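Local coordinates for protein 3-alpha-hydroxysteroid dehydrogenase (Pseudomonas sp., PDB 2DKN) that catalyses the NAD-dependent oxidation of the 3-alpha-hydroxyl group of steroids and the reverse reduction, as a Rossmann-fold enzyme probably of the short-chain dehydrogenase family, at residues A40-P45 with E49-A54; A92-L97 with A109-S114. All blocks are in the same frame, centred on the assembly; numbering follows the deposited sequence.

Contact 1. Residues A40-P45 with E49-A54. With NAI (1,4-dihydronicotinamide adenine dinucleotide), chain C.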
ATOM      1  N   ALA A  40     -13.420  15.065  21.904  1.00 11.81           N
ATOM      2  CA  ALA A  40     -14.608  15.229  21.081  1.00  9.92           C
ATOM      3  C   ALA A  40     -15.139  13.872  20.654  1.00 10.11           C
ATOM      4  O   ALA A  40     -14.366  12.920  20.430  1.00  8.90           O
ATOM      5  CB  ALA A  40     -14.296  16.078  19.852  1.00 10.50           C
ATOM      6  N   ASP A  41     -16.462  13.795  20.542  1.00  7.65           N
ATOM      7  CA  ASP A  41     -17.147  12.589  20.121  1.00  7.63           C
ATOM      8  C   ASP A  41     -17.404  12.666  18.610  1.00  7.80           C
ATOM      9  O   ASP A  41     -18.312  13.345  18.149  1.00  6.99           O
ATOM     10  CB  ASP A  41     -18.459  12.420  20.913  1.00  8.36           C
ATOM     11  CG  ASP A  41     -19.303  11.229  20.423  1.00 10.74           C
ATOM     12  OD1 ASP A  41     -20.489  11.098  20.828  1.00 10.08           O
ATOM     13  OD2 ASP A  41     -18.782  10.410  19.636  1.00  9.16           O
ATOM     14  N   LEU A  42     -16.566  11.972  17.841  1.00  6.74           N
ATOM     15  CA  LEU A  42     -16.621  12.055  16.395  1.00  7.04           C
ATOM     16  C   LEU A  42     -17.775  11.273  15.767  1.00  8.32           C
ATOM     17  O   LEU A  42     -17.856  11.201  14.546  1.00  9.77           O
ATOM     18  CB  LEU A  42     -15.299  11.580  15.801  1.00  6.93           C
ATOM     19  CG  LEU A  42     -14.064  12.377  16.234  1.00  7.47           C
ATOM     20  CD1 LEU A  42     -12.805  11.854  15.563  1.00  7.26           C
ATOM     21  CD2 LEU A  42     -14.283  13.850  15.884  1.00  8.82           C
ATOM     22  N   SER A  43     -18.648  10.698  16.600  1.00  8.45           N
ATOM     23  CA  SER A  43     -19.818   9.970  16.102  1.00  9.24           C
ATOM     24  C   SER A  43     -21.062  10.848  15.916  1.00 10.14           C
ATOM     25  O   SER A  43     -22.105  10.341  15.516  1.00 10.90           O
ATOM     26  CB  SER A  43     -20.148   8.768  16.994  1.00  9.41           C
ATOM     27  OG  SER A  43     -20.793   9.161  18.212  1.00  9.64           O
ATOM     28  N   THR A  44     -20.967  12.142  16.226  1.00  9.43           N
ATOM     29  CA  THR A  44     -22.091  13.058  15.942  1.00 11.68           C
ATOM     30  C   THR A  44     -21.635  14.311  15.216  1.00 12.31           C
ATOM     31  O   THR A  44     -20.479  14.714  15.360  1.00 10.12           O
ATOM     32  CB  THR A  44     -22.810  13.507  17.224  1.00 12.78           C
ATOM     33  OG1 THR A  44     -21.896  14.257  18.023  1.00 12.96           O
ATOM     34  CG2 THR A  44     -23.312  12.297  18.003  1.00 14.54           C
ATOM     35  N   PRO A  45     -22.546  14.940  14.436  1.00 13.42           N
ATOM     36  CA  PRO A  45     -22.167  16.165  13.727  1.00 13.24           C
ATOM     37  C   PRO A  45     -21.634  17.218  14.694  1.00 14.07           C
ATOM     38  O   PRO A  45     -20.653  17.913  14.384  1.00 12.29           O
ATOM     39  CB  PRO A  45     -23.486  16.628  13.099  1.00 14.26           C
ATOM     40  CG  PRO A  45     -24.262  15.350  12.892  1.00 14.04           C
ATOM     41  CD  PRO A  45     -23.941  14.547  14.147  1.00 13.67           C
ATOM     42  N   GLU A  49     -17.909  18.963  14.699  1.00 13.37           N
ATOM     43  CA  GLU A  49     -17.835  20.421  14.587  1.00 16.98           C
ATOM     44  C   GLU A  49     -16.874  20.980  15.624  1.00 15.05           C
ATOM     45  O   GLU A  49     -16.005  21.808  15.311  1.00 12.93           O
ATOM     46  CB  GLU A  49     -19.237  20.986  14.817  1.00 19.26           C
ATOM     47  CG  GLU A  49     -19.509  22.391  14.334  1.00 22.86           C
ATOM     48  CD  GLU A  49     -20.987  22.745  14.508  1.00 23.65           C
ATOM     49  OE1 GLU A  49     -21.516  22.547  15.626  1.00 26.35           O
ATOM     50  OE2 GLU A  49     -21.628  23.185  13.522  1.00 27.52           O
ATOM     51  N   THR A  50     -17.022  20.495  16.856  1.00 13.82           N
ATOM     52  CA  THR A  50     -16.130  20.859  17.955  1.00 14.99           C
ATOM     53  C   THR A  50     -14.695  20.526  17.624  1.00 13.40           C
ATOM     54  O   THR A  50     -13.809  21.372  17.743  1.00 13.42           O
ATOM     55  CB  THR A  50     -16.526  20.145  19.267  1.00 16.21           C
ATOM     56  OG1 THR A  50     -17.832  20.591  19.648  1.00 18.77           O
ATOM     57  CG2 THR A  50     -15.543  20.463  20.373  1.00 18.47           C
ATOM     58  N   ALA A  51     -14.473  19.285  17.201  1.00 12.38           N
ATOM     59  CA  ALA A  51     -13.131  18.820  16.830  1.00 11.25           C
ATOM     60  C   ALA A  51     -12.494  19.708  15.750  1.00 11.22           C
ATOM     61  O   ALA A  51     -11.347  20.138  15.897  1.00 10.70           O
ATOM     62  CB  ALA A  51     -13.187  17.366  16.368  1.00 10.99           C
ATOM     63  N   VAL A  52     -13.232  19.966  14.667  1.00  9.47           N
ATOM     64  CA  VAL A  52     -12.710  20.780  13.562  1.00 10.06           C
ATOM     65  C   VAL A  52     -12.318  22.181  14.053  1.00 11.01           C
ATOM     66  O   VAL A  52     -11.186  22.654  13.804  1.00 10.41           O
ATOM     67  CB  VAL A  52     -13.706  20.844  12.385  1.00 10.38           C
ATOM     68  CG1 VAL A  52     -13.284  21.912  11.349  1.00 10.14           C
ATOM     69  CG2 VAL A  52     -13.825  19.438  11.716  1.00  9.15           C
ATOM     70  N   ALA A  53     -13.240  22.837  14.759  1.00 10.50           N
ATOM     71  CA  ALA A  53     -12.975  24.201  15.278  1.00 11.64           C
ATOM     72  C   ALA A  53     -11.761  24.210  16.194  1.00 11.44           C
ATOM     73  O   ALA A  53     -10.908  25.109  16.114  1.00 10.53           O
ATOM     74  CB  ALA A  53     -14.208  24.772  15.995  1.00 12.42           C
ATOM     75  N   ALA A  54     -11.668  23.199  17.057  1.00 11.94           N
ATOM     76  CA  ALA A  54     -10.549  23.081  17.987  1.00 12.31           C
ATOM     77  C   ALA A  54      -9.213  22.829  17.279  1.00 12.86           C
ATOM     78  O   ALA A  54      -8.171  23.405  17.648  1.00 12.75           O
ATOM     79  CB  ALA A  54     -10.817  21.996  19.000  1.00 12.65           C
TER
HETATM   80  PA  NAI C4000      -8.046   1.531  19.374  1.00  9.54           P
HETATM   81  O1A NAI C4000      -9.373   1.268  19.957  1.00  9.77           O
HETATM   82  O2A NAI C4000      -6.857   1.172  20.182  1.00  8.48           O
HETATM   83  O5B NAI C4000      -7.924   3.082  18.993  1.00  9.71           O
HETATM   84  C5B NAI C4000      -8.977   3.756  18.367  1.00  9.96           C
HETATM   85  C4B NAI C4000      -9.090   5.126  19.022  1.00  8.82           C
HETATM   86  O4B NAI C4000     -10.164   5.763  18.356  1.00  9.49           O
HETATM   87  C3B NAI C4000      -9.429   5.052  20.510  1.00  9.08           C
HETATM   88  O3B NAI C4000      -8.606   5.915  21.271  1.00  8.38           O
HETATM   89  C2B NAI C4000     -10.854   5.574  20.522  1.00  8.70           C
HETATM   90  O2B NAI C4000     -11.225   6.226  21.718  1.00  7.34           O
HETATM   91  C1B NAI C4000     -10.893   6.491  19.295  1.00  8.05           C
HETATM   92  N9A NAI C4000     -12.314   6.655  18.961  1.00  7.59           N
HETATM   93  C8A NAI C4000     -13.244   5.665  18.715  1.00  7.93           C
HETATM   94  N7A NAI C4000     -14.447   6.269  18.544  1.00  7.70           N
HETATM   95  C5A NAI C4000     -14.298   7.616  18.703  1.00  7.61           C
HETATM   96  C6A NAI C4000     -15.181   8.703  18.657  1.00  8.17           C
HETATM   97  N6A NAI C4000     -16.520   8.551  18.575  1.00  9.12           N
HETATM   98  N1A NAI C4000     -14.679   9.973  18.865  1.00  7.92           N
HETATM   99  C2A NAI C4000     -13.342  10.182  19.121  1.00  7.95           C
HETATM  100  N3A NAI C4000     -12.469   9.118  19.170  1.00  6.84           N
HETATM  101  C4A NAI C4000     -12.951   7.856  18.975  1.00  7.69           C
HETATM  102  O3  NAI C4000      -8.078   0.778  17.959  1.00 10.14           O
HETATM  103  PN  NAI C4000      -6.951   0.760  16.807  1.00  9.41           P
HETATM  104  O1N NAI C4000      -5.817   1.650  17.110  1.00  9.97           O
HETATM  105  O2N NAI C4000      -6.665  -0.662  16.544  1.00  9.76           O
HETATM  106  O5D NAI C4000      -7.811   1.348  15.588  1.00  9.51           O
HETATM  107  C5D NAI C4000      -7.375   2.488  14.861  1.00  7.74           C
HETATM  108  C4D NAI C4000      -7.994   2.376  13.473  1.00  7.85           C
HETATM  109  O4D NAI C4000      -7.454   1.219  12.846  1.00  7.19           O
HETATM  110  C3D NAI C4000      -9.509   2.185  13.496  1.00  7.92           C
HETATM  111  O3D NAI C4000     -10.055   2.947  12.427  1.00  7.42           O
HETATM  112  C2D NAI C4000      -9.676   0.708  13.144  1.00  8.05           C
HETATM  113  O2D NAI C4000     -10.878   0.479  12.462  1.00  8.01           O
HETATM  114  C1D NAI C4000      -8.484   0.479  12.225  1.00  8.55           C
HETATM  115  N1N NAI C4000      -8.106  -0.955  12.099  1.00  8.49           N
HETATM  116  C2N NAI C4000      -7.710  -1.655  13.204  1.00  8.47           C
HETATM  117  C3N NAI C4000      -7.352  -2.988  13.080  1.00  9.57           C
HETATM  118  C7N NAI C4000      -6.858  -3.749  14.284  1.00  8.97           C
HETATM  119  O7N NAI C4000      -6.667  -5.108  14.097  1.00 10.32           O
HETATM  120  N7N NAI C4000      -6.609  -3.137  15.458  1.00  9.12           N
HETATM  121  C4N NAI C4000      -7.387  -3.618  11.820  1.00 10.56           C
HETATM  122  C5N NAI C4000      -7.760  -2.867  10.686  1.00 10.10           C
HETATM  123  C6N NAI C4000      -8.120  -1.537  10.852  1.00  9.94           C

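Contact 2. Residues A92-L97 with A109-S114. With NAI (1,4-dihydronicotinamide adenine dinucleotide), chain C.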
ATOM      1  N   ALA A  92     -16.171  14.123   7.747  1.00  7.38           N
ATOM      2  CA  ALA A  92     -16.444  15.487   8.228  1.00  8.00           C
ATOM      3  C   ALA A  92     -15.160  16.190   8.628  1.00  8.37           C
ATOM      4  O   ALA A  92     -15.065  17.412   8.494  1.00 10.04           O
ATOM      5  CB  ALA A  92     -17.444  15.491   9.385  1.00  8.57           C
ATOM      6  N   LEU A  93     -14.176  15.435   9.113  1.00  8.49           N
ATOM      7  CA  LEU A  93     -12.890  16.034   9.466  1.00  8.87           C
ATOM      8  C   LEU A  93     -12.110  16.390   8.209  1.00  8.14           C
ATOM      9  O   LEU A  93     -11.501  17.449   8.150  1.00  8.37           O
ATOM     10  CB  LEU A  93     -12.085  15.140  10.401  1.00 10.82           C
ATOM     11  CG  LEU A  93     -12.372  15.546  11.858  1.00 13.40           C
ATOM     12  CD1 LEU A  93     -13.841  15.385  12.206  1.00 13.79           C
ATOM     13  CD2 LEU A  93     -11.534  14.764  12.771  1.00 16.70           C
ATOM     14  N   LEU A  94     -12.135  15.511   7.204  1.00  6.99           N
ATOM     15  CA  LEU A  94     -11.549  15.854   5.902  1.00  8.72           C
ATOM     16  C   LEU A  94     -12.207  17.117   5.332  1.00  8.91           C
ATOM     17  O   LEU A  94     -11.494  18.057   4.935  1.00 10.53           O
ATOM     18  CB  LEU A  94     -11.632  14.683   4.914  1.00  9.31           C
ATOM     19  CG  LEU A  94     -10.728  13.463   5.192  1.00 10.82           C
ATOM     20  CD1 LEU A  94     -11.142  12.253   4.345  1.00 11.09           C
ATOM     21  CD2 LEU A  94      -9.244  13.802   4.947  1.00 11.80           C
ATOM     22  N   ASP A  95     -13.542  17.160   5.324  1.00  8.16           N
ATOM     23  CA  ASP A  95     -14.309  18.302   4.767  1.00  9.19           C
ATOM     24  C   ASP A  95     -13.871  19.591   5.491  1.00  9.29           C
ATOM     25  O   ASP A  95     -13.623  20.627   4.857  1.00  8.98           O
ATOM     26  CB  ASP A  95     -15.837  18.171   5.007  1.00 12.08           C
ATOM     27  CG  ASP A  95     -16.534  17.043   4.217  1.00 14.11           C
ATOM     28  OD1 ASP A  95     -16.051  16.642   3.146  1.00 13.02           O
ATOM     29  OD2 ASP A  95     -17.632  16.589   4.703  1.00 16.44           O
ATOM     30  N   GLY A  96     -13.903  19.542   6.818  1.00  7.71           N
ATOM     31  CA  GLY A  96     -13.690  20.714   7.664  1.00  8.42           C
ATOM     32  C   GLY A  96     -12.273  21.259   7.706  1.00  8.65           C
ATOM     33  O   GLY A  96     -12.062  22.472   7.917  1.00  9.89           O
ATOM     34  N   LEU A  97     -11.306  20.376   7.460  1.00  8.22           N
ATOM     35  CA  LEU A  97      -9.886  20.729   7.530  1.00  8.15           C
ATOM     36  C   LEU A  97      -9.196  20.804   6.160  1.00  8.53           C
ATOM     37  O   LEU A  97      -8.003  21.098   6.095  1.00  8.46           O
ATOM     38  CB  LEU A  97      -9.150  19.756   8.463  1.00  8.72           C
ATOM     39  CG  LEU A  97      -9.634  19.761   9.917  1.00  8.49           C
ATOM     40  CD1 LEU A  97      -9.027  18.630  10.696  1.00  9.28           C
ATOM     41  CD2 LEU A  97      -9.283  21.100  10.610  1.00  9.47           C
ATOM     42  N   ALA A 109      -2.738  13.833   3.834  1.00  7.18           N
ATOM     43  CA  ALA A 109      -3.677  13.239   4.784  1.00  6.80           C
ATOM     44  C   ALA A 109      -3.696  11.722   4.587  1.00  5.23           C
ATOM     45  O   ALA A 109      -3.426  11.225   3.485  1.00  4.58           O
ATOM     46  CB  ALA A 109      -5.081  13.841   4.611  1.00  5.93           C
ATOM     47  N   VAL A 110      -3.972  10.989   5.668  1.00  5.22           N
ATOM     48  CA  VAL A 110      -4.109   9.533   5.591  1.00  3.91           C
ATOM     49  C   VAL A 110      -5.356   9.088   6.349  1.00  5.63           C
ATOM     50  O   VAL A 110      -5.617   9.541   7.487  1.00  6.00           O
ATOM     51  CB  VAL A 110      -2.861   8.777   6.159  1.00  3.39           C
ATOM     52  CG1 VAL A 110      -3.025   7.261   6.039  1.00  2.79           C
ATOM     53  CG2 VAL A 110      -1.586   9.197   5.404  1.00  4.13           C
ATOM     54  N   ILE A 111      -6.135   8.230   5.690  1.00  4.61           N
ATOM     55  CA  ILE A 111      -7.259   7.576   6.348  1.00  5.53           C
ATOM     56  C   ILE A 111      -6.812   6.176   6.731  1.00  4.93           C
ATOM     57  O   ILE A 111      -6.200   5.470   5.921  1.00  5.27           O
ATOM     58  CB  ILE A 111      -8.447   7.480   5.394  1.00  6.24           C
ATOM     59  CG1 ILE A 111      -8.954   8.890   5.045  1.00  7.47           C
ATOM     60  CG2 ILE A 111      -9.594   6.617   5.981  1.00  6.68           C
ATOM     61  CD1 ILE A 111      -9.975   8.861   3.889  1.00  8.34           C
ATOM     62  N   VAL A 112      -7.105   5.776   7.962  1.00  5.63           N
ATOM     63  CA  VAL A 112      -6.870   4.384   8.357  1.00  6.74           C
ATOM     64  C   VAL A 112      -8.119   3.572   8.027  1.00  7.44           C
ATOM     65  O   VAL A 112      -9.152   3.690   8.701  1.00  7.41           O
ATOM     66  CB  VAL A 112      -6.494   4.239   9.838  1.00  8.08           C
ATOM     67  CG1 VAL A 112      -6.226   2.746  10.179  1.00  7.38           C
ATOM     68  CG2 VAL A 112      -5.241   5.079  10.135  1.00  8.53           C
ATOM     69  N   GLY A 113      -8.017   2.794   6.958  1.00  7.61           N
ATOM     70  CA  GLY A 113      -9.092   1.903   6.526  1.00  7.25           C
ATOM     71  C   GLY A 113      -9.011   0.556   7.227  1.00  6.35           C
ATOM     72  O   GLY A 113      -8.877   0.479   8.461  1.00  7.39           O
ATOM     73  N   SER A 114      -9.123  -0.508   6.437  1.00  7.60           N
ATOM     74  CA  SER A 114      -9.117  -1.881   6.947  1.00  7.92           C
ATOM     75  C   SER A 114      -9.186  -2.870   5.807  1.00  7.49           C
ATOM     76  O   SER A 114      -9.836  -2.613   4.784  1.00  7.14           O
ATOM     77  CB  SER A 114     -10.330  -2.120   7.861  1.00  8.00           C
ATOM     78  OG  SER A 114     -10.318  -3.462   8.340  1.00  7.67           O
TER
HETATM   79  PA  NAI C4000      -8.046   1.531  19.374  1.00  9.54           P
HETATM   80  O1A NAI C4000      -9.373   1.268  19.957  1.00  9.77           O
HETATM   81  O2A NAI C4000      -6.857   1.172  20.182  1.00  8.48           O
HETATM   82  O5B NAI C4000      -7.924   3.082  18.993  1.00  9.71           O
HETATM   83  C5B NAI C4000      -8.977   3.756  18.367  1.00  9.96           C
HETATM   84  C4B NAI C4000      -9.090   5.126  19.022  1.00  8.82           C
HETATM   85  O4B NAI C4000     -10.164   5.763  18.356  1.00  9.49           O
HETATM   86  C3B NAI C4000      -9.429   5.052  20.510  1.00  9.08           C
HETATM   87  O3B NAI C4000      -8.606   5.915  21.271  1.00  8.38           O
HETATM   88  C2B NAI C4000     -10.854   5.574  20.522  1.00  8.70           C
HETATM   89  O2B NAI C4000     -11.225   6.226  21.718  1.00  7.34           O
HETATM   90  C1B NAI C4000     -10.893   6.491  19.295  1.00  8.05           C
HETATM   91  N9A NAI C4000     -12.314   6.655  18.961  1.00  7.59           N
HETATM   92  C8A NAI C4000     -13.244   5.665  18.715  1.00  7.93           C
HETATM   93  N7A NAI C4000     -14.447   6.269  18.544  1.00  7.70           N
HETATM   94  C5A NAI C4000     -14.298   7.616  18.703  1.00  7.61           C
HETATM   95  C6A NAI C4000     -15.181   8.703  18.657  1.00  8.17           C
HETATM   96  N6A NAI C4000     -16.520   8.551  18.575  1.00  9.12           N
HETATM   97  N1A NAI C4000     -14.679   9.973  18.865  1.00  7.92           N
HETATM   98  C2A NAI C4000     -13.342  10.182  19.121  1.00  7.95           C
HETATM   99  N3A NAI C4000     -12.469   9.118  19.170  1.00  6.84           N
HETATM  100  C4A NAI C4000     -12.951   7.856  18.975  1.00  7.69           C
HETATM  101  O3  NAI C4000      -8.078   0.778  17.959  1.00 10.14           O
HETATM  102  PN  NAI C4000      -6.951   0.760  16.807  1.00  9.41           P
HETATM  103  O1N NAI C4000      -5.817   1.650  17.110  1.00  9.97           O
HETATM  104  O2N NAI C4000      -6.665  -0.662  16.544  1.00  9.76           O
HETATM  105  O5D NAI C4000      -7.811   1.348  15.588  1.00  9.51           O
HETATM  106  C5D NAI C4000      -7.375   2.488  14.861  1.00  7.74           C
HETATM  107  C4D NAI C4000      -7.994   2.376  13.473  1.00  7.85           C
HETATM  108  O4D NAI C4000      -7.454   1.219  12.846  1.00  7.19           O
HETATM  109  C3D NAI C4000      -9.509   2.185  13.496  1.00  7.92           C
HETATM  110  O3D NAI C4000     -10.055   2.947  12.427  1.00  7.42           O
HETATM  111  C2D NAI C4000      -9.676   0.708  13.144  1.00  8.05           C
HETATM  112  O2D NAI C4000     -10.878   0.479  12.462  1.00  8.01           O
HETATM  113  C1D NAI C4000      -8.484   0.479  12.225  1.00  8.55           C
HETATM  114  N1N NAI C4000      -8.106  -0.955  12.099  1.00  8.49           N
HETATM  115  C2N NAI C4000      -7.710  -1.655  13.204  1.00  8.47           C
HETATM  116  C3N NAI C4000      -7.352  -2.988  13.080  1.00  9.57           C
HETATM  117  C7N NAI C4000      -6.858  -3.749  14.284  1.00  8.97           C
HETATM  118  O7N NAI C4000      -6.667  -5.108  14.097  1.00 10.32           O
HETATM  119  N7N NAI C4000      -6.609  -3.137  15.458  1.00  9.12           N
HETATM  120  C4N NAI C4000      -7.387  -3.618  11.820  1.00 10.56           C
HETATM  121  C5N NAI C4000      -7.760  -2.867  10.686  1.00 10.10           C
HETATM  122  C6N NAI C4000      -8.120  -1.537  10.852  1.00  9.94           C

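Contact 1. Residues A40-P45 with E49-A54
Leu42 carries its CG anti to its own carbonyl carbon (chi1 -60°), which lays one methyl, CD2, against Ala51 of the helix at 3.7 Å from CB, while CG and CD1 come up against N1A and C2A of the adenine of the NADH. The CB of Ala40 meets the same Ala51 CB at 3.9 Å, and the small methyls let the loop lie close on the helix. Asp41 turns the other way: with CG anti to the backbone N (chi1 175°), its carboxylate leaves the helix and OD2 accepts from adenine N6A at 3.1 Å. Ser43 holds Asp41 OD2 from one face of the carboxylate, OG on the syn side at 2.8 Å and the backbone N from well above the plane at 3.1 Å, the latter bond closing an Asx turn. With an alanine here the adenine amino group would probably lose this acceptor, Ser43 OG its mate, and the Asx turn its closing bond. Next to the N6A bond, Leu42 N gives a nearly straight bond (169°) to adenine N1A, 2.9 Å away. Farther along, Thr44 OG1 N-caps the helix on Gly47 N, proline suits the first turn because no N-H is needed there, and Glu49 N bonds to Pro45 O at 3.0 Å. An acidic side chain followed by a backbone N-H, reading the amino group and N1 of adenine, is characteristic of the adenine pocket of NAD-binding short-chain dehydrogenases with a Rossmann fold.

Contact 2. Residues A92-L97 with A109-S114
Leu94 on the helix and Ile111 on the strand cross at about a right angle, methyl against methyl, and so pack the helix of a beta-alpha-beta unit (strand 65-68, helix 79-102, strand 108-112) onto the parallel sheet of the Rossmann fold. The CB of Leu94 points toward the strand, and its two branches divide the work: CD1 touches Ile111 CD1 at 3.6 Å, while CD2 meets the CB of Ala109 at 4.2 Å. Ile111 sets off to one side of the helix, but with CG1 anti to its carbonyl carbon (chi1 -65°) and the chain extended beyond it (chi2 169°), CD1 swings over to meet the leucine. Leucine, unbranched at CB, suits a helix, beta-branched Ile111 suits an extended strand, and the small Ala109 lets CD2 come close. The contact is wholly apolar and buried, widened by Leu178 of the next strand, which touches both Leu94 and Ala109, and by Val160 and Ala164 of helix 149-166 against Ile111. Val110 points away from Leu94 to helix 217-228 on the other face of the sheet. At the strand's C-terminal end and just beyond it the chain meets the coenzyme: Val112 CG1 lies 3.3 Å from O4D of the nicotinamide ribose, Ser114 OG sits 3.5 Å from C5N of the ring, and Gly113 O approaches its C6N at 3.2 Å.

Contact 2 is core, about 7 Å from the centre of the chain to its own centre; contact 1 lies farther out, at about 16 Å, and mixes buried alanine and leucine with exposed Pro45 and Glu49. Their chemistry follows: apolar side chains alone join helix and sheet in contact 2, whereas contact 1 adds a backbone bond in the first turn of its helix and polar groups that read adenine. Helices 45-59 and 79-102 lie against each other between them, Val52 CG1 being 3.7 Å from Gly96 O, and the loop joins in through Leu42 CD2, 4.0 Å from Leu93 CD1. Both contacts also touch one NADH, residues 40-45 at its adenine and residues 109-114 at its nicotinamide half.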